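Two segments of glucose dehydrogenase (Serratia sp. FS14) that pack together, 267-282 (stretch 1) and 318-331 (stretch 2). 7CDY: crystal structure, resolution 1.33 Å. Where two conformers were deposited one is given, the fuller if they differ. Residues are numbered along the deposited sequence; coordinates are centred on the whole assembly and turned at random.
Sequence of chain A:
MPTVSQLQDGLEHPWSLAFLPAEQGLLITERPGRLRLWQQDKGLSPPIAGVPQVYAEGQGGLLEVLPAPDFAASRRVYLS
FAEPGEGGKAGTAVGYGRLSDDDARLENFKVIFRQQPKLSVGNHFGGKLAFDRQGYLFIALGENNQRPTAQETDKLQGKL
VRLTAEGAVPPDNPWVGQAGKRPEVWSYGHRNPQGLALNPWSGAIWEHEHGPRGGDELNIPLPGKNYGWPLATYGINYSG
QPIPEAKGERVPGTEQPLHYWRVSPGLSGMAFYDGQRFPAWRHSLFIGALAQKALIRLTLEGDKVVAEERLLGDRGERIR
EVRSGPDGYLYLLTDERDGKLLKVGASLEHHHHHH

Stretch 1, residues 267-282: LSGMAFYDGQRFPAWR
Stretch 2 (318-331) RIREVRSGPDGYLY

Two parallel strands without direct backbone hydrogen bonds, bridged by side chains and waters, lead into an aromatic and arginine cluster at a β turn. Strands 267-273 and 319-324 run at 7° with axes 4.6 Å apart at closest; CA pairing is Ser268 CA to Arg320 CA 5.1 Å, Gly269 CA to Glu321 CA 4.2 Å and Ala271 CA to Arg323 CA 5.2 Å. Ser268 (chi1 t) donates from OG to Arg320 O at 2.7 Å. Gly269, at phi/psi 83/145, permits the closest pairing: an ideal CB would lie 2.8 Å from Val322 N. Water 2 accepts from Met270 N (2.9 Å) and lies 2.8 Å from Val322 O, linking the strands from one side. Ala271 CB meets Val322 CG1 at 3.9 Å.

Gly325 to Gly328 form a type I turn (Gly328 N to Gly325 O 3.0 Å). Tyr273 (t, chi2 88°) donates from OH to Gly328 O at 2.6 Å and accepts from Phe278 N at 3.2 Å. Gly328 (90/3) has no room for a CB, which would sit 2.6 Å from Arg277 CB. Arg277 (t, t, m, chi4 -88°) donates from NE to Asp327 O at 2.7 Å (159°), while its CD lies 3.8 Å from the Tyr329 ring centroid. Phe278 (m) turns its edge to the Tyr329 (m) face, centroids 5.4 Å apart, planes at 80°. Trp281 CZ3 packs 3.7 Å from Leu330 CD1.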

# COMPACT_ATOMS: atom_id res chain seq x y z
N LEU A 267 -5.36 9.17 2.56
CA LEU A 267 -3.95 8.79 2.48
C LEU A 267 -3.74 7.62 1.52
O LEU A 267 -4.44 6.61 1.59
CB LEU A 267 -3.45 8.37 3.86
CG LEU A 267 -3.71 9.30 5.04
CD1 LEU A 267 -3.14 8.68 6.30
CD2 LEU A 267 -3.15 10.70 4.81
N SER A 268 -2.74 7.76 0.65
CA SER A 268 -2.44 6.72 -0.33
C SER A 268 -0.98 6.84 -0.73
O SER A 268 -0.54 7.90 -1.17
CB SER A 268 -3.33 6.90 -1.56
OG SER A 268 -3.20 5.80 -2.43
N GLY A 269 -0.24 5.74 -0.59
CA GLY A 269 1.18 5.79 -0.92
C GLY A 269 2.00 6.33 0.23
O GLY A 269 1.55 7.20 0.98
N MET A 270 3.22 5.82 0.40
CA MET A 270 4.07 6.35 1.45
C MET A 270 5.52 5.97 1.16
O MET A 270 5.80 4.85 0.74
CB MET A 270 3.65 5.90 2.87
CG MET A 270 4.09 4.50 3.27
SD MET A 270 3.52 3.96 4.91
CE MET A 270 4.39 5.06 6.02
N ALA A 271 6.41 6.92 1.40
CA ALA A 271 7.84 6.73 1.18
C ALA A 271 8.63 7.58 2.16
O ALA A 271 8.34 8.77 2.32
CB ALA A 271 8.24 7.11 -0.25
N PHE A 272 9.64 6.98 2.79
CA PHE A 272 10.61 7.71 3.59
C PHE A 272 11.73 8.23 2.69
O PHE A 272 12.21 7.51 1.81
CB PHE A 272 11.24 6.77 4.62
CG PHE A 272 10.27 6.23 5.65
CD1 PHE A 272 10.02 6.93 6.83
CD2 PHE A 272 9.64 5.01 5.46
CE1 PHE A 272 9.15 6.42 7.78
CE2 PHE A 272 8.76 4.51 6.40
CZ PHE A 272 8.52 5.21 7.56
N TYR A 273 12.14 9.48 2.90
CA TYR A 273 13.18 10.08 2.08
C TYR A 273 14.53 9.91 2.78
O TYR A 273 14.78 10.52 3.82
CB TYR A 273 12.90 11.54 1.73
CG TYR A 273 13.88 12.05 0.70
CD1 TYR A 273 13.63 11.90 -0.66
CD2 TYR A 273 15.09 12.64 1.09
CE1 TYR A 273 14.53 12.34 -1.61
CE2 TYR A 273 16.00 13.09 0.13
CZ TYR A 273 15.72 12.93 -1.21
OH TYR A 273 16.62 13.37 -2.16
N ASP A 274 15.40 9.08 2.19
CA ASP A 274 16.74 8.82 2.69
C ASP A 274 17.80 9.10 1.63
O ASP A 274 18.88 8.51 1.64
CB ASP A 274 16.85 7.38 3.21
CG ASP A 274 18.10 7.13 4.05
OD1 ASP A 274 18.63 8.08 4.67
OD2 ASP A 274 18.56 5.97 4.07
N GLY A 275 17.48 9.99 0.68
CA GLY A 275 18.41 10.34 -0.37
C GLY A 275 19.38 11.43 0.05
O GLY A 275 19.32 11.96 1.15
N GLN A 276 20.29 11.75 -0.87
CA GLN A 276 21.25 12.83 -0.66
C GLN A 276 20.98 14.06 -1.51
O GLN A 276 21.52 15.13 -1.21
CB GLN A 276 22.68 12.35 -0.94
CG GLN A 276 23.29 11.49 0.17
CD GLN A 276 23.09 12.07 1.55
OE1 GLN A 276 23.36 13.25 1.79
NE2 GLN A 276 22.62 11.24 2.48
N ARG A 277 20.15 13.95 -2.55
CA ARG A 277 19.96 15.06 -3.46
C ARG A 277 19.32 16.26 -2.78
O ARG A 277 19.71 17.41 -3.02
CB ARG A 277 19.13 14.63 -4.67
CG ARG A 277 18.85 15.76 -5.63
CD ARG A 277 18.11 15.27 -6.85
NE ARG A 277 18.83 14.19 -7.53
CZ ARG A 277 19.75 14.39 -8.47
NH1 ARG A 277 20.35 13.35 -9.04
NH2 ARG A 277 20.08 15.63 -8.83
N PHE A 278 18.33 16.03 -1.92
CA PHE A 278 17.59 17.09 -1.24
C PHE A 278 17.74 16.89 0.26
O PHE A 278 16.87 16.29 0.91
CB PHE A 278 16.12 17.09 -1.67
CG PHE A 278 15.94 17.27 -3.15
CD1 PHE A 278 16.33 18.45 -3.77
CD2 PHE A 278 15.41 16.25 -3.92
CE1 PHE A 278 16.17 18.61 -5.13
CE2 PHE A 278 15.25 16.41 -5.28
CZ PHE A 278 15.63 17.59 -5.89
N PRO A 279 18.84 17.37 0.84
CA PRO A 279 19.10 17.11 2.27
C PRO A 279 17.99 17.60 3.19
O PRO A 279 17.78 17.00 4.25
CB PRO A 279 20.42 17.84 2.53
CG PRO A 279 21.06 17.97 1.17
CD PRO A 279 19.93 18.14 0.21
N ALA A 280 17.28 18.66 2.80
CA ALA A 280 16.20 19.17 3.64
C ALA A 280 15.06 18.16 3.78
O ALA A 280 14.29 18.24 4.75
CB ALA A 280 15.65 20.47 3.07
N TRP A 281 14.95 17.22 2.85
CA TRP A 281 13.89 16.22 2.89
C TRP A 281 14.28 14.98 3.67
O TRP A 281 13.42 14.13 3.91
CB TRP A 281 13.49 15.82 1.47
CG TRP A 281 12.53 16.75 0.81
CD1 TRP A 281 11.99 17.89 1.33
CD2 TRP A 281 11.99 16.61 -0.51
NE1 TRP A 281 11.13 18.47 0.42
CE2 TRP A 281 11.12 17.70 -0.72
CE3 TRP A 281 12.15 15.67 -1.53
CZ2 TRP A 281 10.41 17.87 -1.91
CZ3 TRP A 281 11.45 15.84 -2.71
CH2 TRP A 281 10.60 16.93 -2.89
N ARG A 282 15.55 14.84 4.06
CA ARG A 282 15.96 13.66 4.81
C ARG A 282 15.21 13.59 6.13
O ARG A 282 14.93 14.62 6.76
CB ARG A 282 17.48 13.67 5.03
CG ARG A 282 18.28 13.53 3.74
CD ARG A 282 19.79 13.47 3.99
NE ARG A 282 20.13 12.56 5.07
CZ ARG A 282 20.13 11.23 4.97
NH1 ARG A 282 19.81 10.65 3.83
NH2 ARG A 282 20.45 10.49 6.02
N ARG A 318 -5.09 13.78 -7.78
CA ARG A 318 -5.21 12.80 -6.71
C ARG A 318 -3.93 11.97 -6.65
O ARG A 318 -3.59 11.29 -7.61
CB ARG A 318 -6.39 11.88 -7.02
CG ARG A 318 -7.73 12.61 -7.04
CD ARG A 318 -8.81 11.79 -7.73
NE ARG A 318 -8.84 10.39 -7.28
CZ ARG A 318 -9.45 9.98 -6.18
NH1 ARG A 318 -10.07 10.84 -5.39
NH2 ARG A 318 -9.42 8.69 -5.85
N ILE A 319 -3.21 12.03 -5.53
CA ILE A 319 -1.91 11.36 -5.43
C ILE A 319 -2.11 9.96 -4.87
O ILE A 319 -2.49 9.80 -3.70
CB ILE A 319 -0.90 12.18 -4.62
CG1 ILE A 319 -0.72 13.59 -5.22
CG2 ILE A 319 0.45 11.45 -4.57
CD1 ILE A 319 -0.45 13.61 -6.72
N ARG A 320 -1.87 8.95 -5.70
CA ARG A 320 -2.14 7.56 -5.39
C ARG A 320 -0.92 6.80 -4.90
O ARG A 320 -1.05 5.88 -4.07
CB ARG A 320 -2.67 6.88 -6.67
CG ARG A 320 -2.66 5.35 -6.70
CD ARG A 320 -3.68 4.70 -5.76
NE ARG A 320 -5.06 4.91 -6.18
CZ ARG A 320 -6.12 4.67 -5.41
NH1 ARG A 320 -5.96 4.22 -4.17
NH2 ARG A 320 -7.34 4.91 -5.86
N GLU A 321 0.27 7.16 -5.38
CA GLU A 321 1.48 6.38 -5.11
C GLU A 321 2.63 7.35 -4.89
O GLU A 321 2.69 8.40 -5.54
CB GLU A 321 1.81 5.47 -6.30
CG GLU A 321 3.14 4.69 -6.20
CD GLU A 321 3.09 3.57 -5.17
OE1 GLU A 321 2.74 3.83 -4.00
OE2 GLU A 321 3.42 2.41 -5.51
N VAL A 322 3.52 7.00 -3.96
CA VAL A 322 4.73 7.76 -3.68
C VAL A 322 5.89 6.79 -3.50
O VAL A 322 5.80 5.88 -2.66
CB VAL A 322 4.59 8.56 -2.37
CG1 VAL A 322 5.78 9.48 -2.19
CG2 VAL A 322 3.28 9.34 -2.32
N ARG A 323 6.98 6.99 -4.24
CA ARG A 323 8.18 6.19 -4.02
C ARG A 323 9.40 7.10 -4.01
O ARG A 323 9.45 8.09 -4.75
CB ARG A 323 8.37 5.09 -5.08
CG ARG A 323 7.25 4.07 -5.16
CD ARG A 323 7.25 3.06 -4.00
NE ARG A 323 6.03 2.25 -4.08
CZ ARG A 323 5.55 1.44 -3.13
NH1 ARG A 323 6.19 1.29 -1.98
NH2 ARG A 323 4.41 0.80 -3.36
N SER A 324 10.38 6.76 -3.18
CA SER A 324 11.64 7.49 -3.15
C SER A 324 12.59 6.83 -4.15
O SER A 324 12.94 5.65 -3.99
CB SER A 324 12.23 7.47 -1.74
OG SER A 324 13.39 8.28 -1.64
N GLY A 325 12.97 7.57 -5.19
CA GLY A 325 13.78 7.02 -6.26
C GLY A 325 15.25 6.96 -5.92
O GLY A 325 15.76 7.75 -5.12
N PRO A 326 15.97 6.01 -6.52
CA PRO A 326 17.42 5.92 -6.27
C PRO A 326 18.19 7.15 -6.71
O PRO A 326 19.33 7.35 -6.26
CB PRO A 326 17.84 4.67 -7.05
CG PRO A 326 16.76 4.46 -8.07
CD PRO A 326 15.49 4.94 -7.41
N ASP A 327 17.62 7.99 -7.57
CA ASP A 327 18.25 9.22 -8.04
C ASP A 327 18.02 10.40 -7.11
O ASP A 327 18.46 11.51 -7.42
CB ASP A 327 17.74 9.57 -9.44
CG ASP A 327 16.23 9.73 -9.51
OD1 ASP A 327 15.56 9.58 -8.46
OD2 ASP A 327 15.70 10.01 -10.60
N GLY A 328 17.31 10.20 -6.00
CA GLY A 328 17.06 11.26 -5.05
C GLY A 328 15.80 12.07 -5.28
O GLY A 328 15.57 13.03 -4.54
N TYR A 329 14.99 11.73 -6.28
CA TYR A 329 13.70 12.38 -6.50
C TYR A 329 12.57 11.50 -5.98
O TYR A 329 12.73 10.29 -5.79
CB TYR A 329 13.47 12.64 -7.99
CG TYR A 329 14.32 13.74 -8.58
CD1 TYR A 329 15.58 13.47 -9.10
CD2 TYR A 329 13.86 15.05 -8.62
CE1 TYR A 329 16.35 14.48 -9.65
CE2 TYR A 329 14.62 16.06 -9.16
CZ TYR A 329 15.87 15.77 -9.67
OH TYR A 329 16.63 16.78 -10.21
N LEU A 330 11.42 12.12 -5.74
CA LEU A 330 10.20 11.38 -5.46
C LEU A 330 9.48 11.11 -6.77
O LEU A 330 9.51 11.92 -7.69
CB LEU A 330 9.28 12.16 -4.53
CG LEU A 330 9.76 12.41 -3.11
CD1 LEU A 330 8.76 13.29 -2.39
CD2 LEU A 330 9.93 11.10 -2.37
N TYR A 331 8.82 9.95 -6.84
CA TYR A 331 8.05 9.55 -8.00
C TYR A 331 6.61 9.28 -7.57
O TYR A 331 6.38 8.53 -6.61
CB TYR A 331 8.67 8.32 -8.68
CG TYR A 331 9.95 8.66 -9.42
CD1 TYR A 331 11.14 8.88 -8.74
CD2 TYR A 331 9.95 8.78 -10.80
CE1 TYR A 331 12.30 9.21 -9.43
CE2 TYR A 331 11.10 9.10 -11.50
CZ TYR A 331 12.27 9.31 -10.80
OH TYR A 331 13.42 9.63 -11.51
O HOH W 1 -3.72 3.11 -2.87
O HOH W 2 4.02 3.92 -1.67
O HOH W 3 7.86 3.22 -0.19
O HOH W 4 15.27 7.29 0.07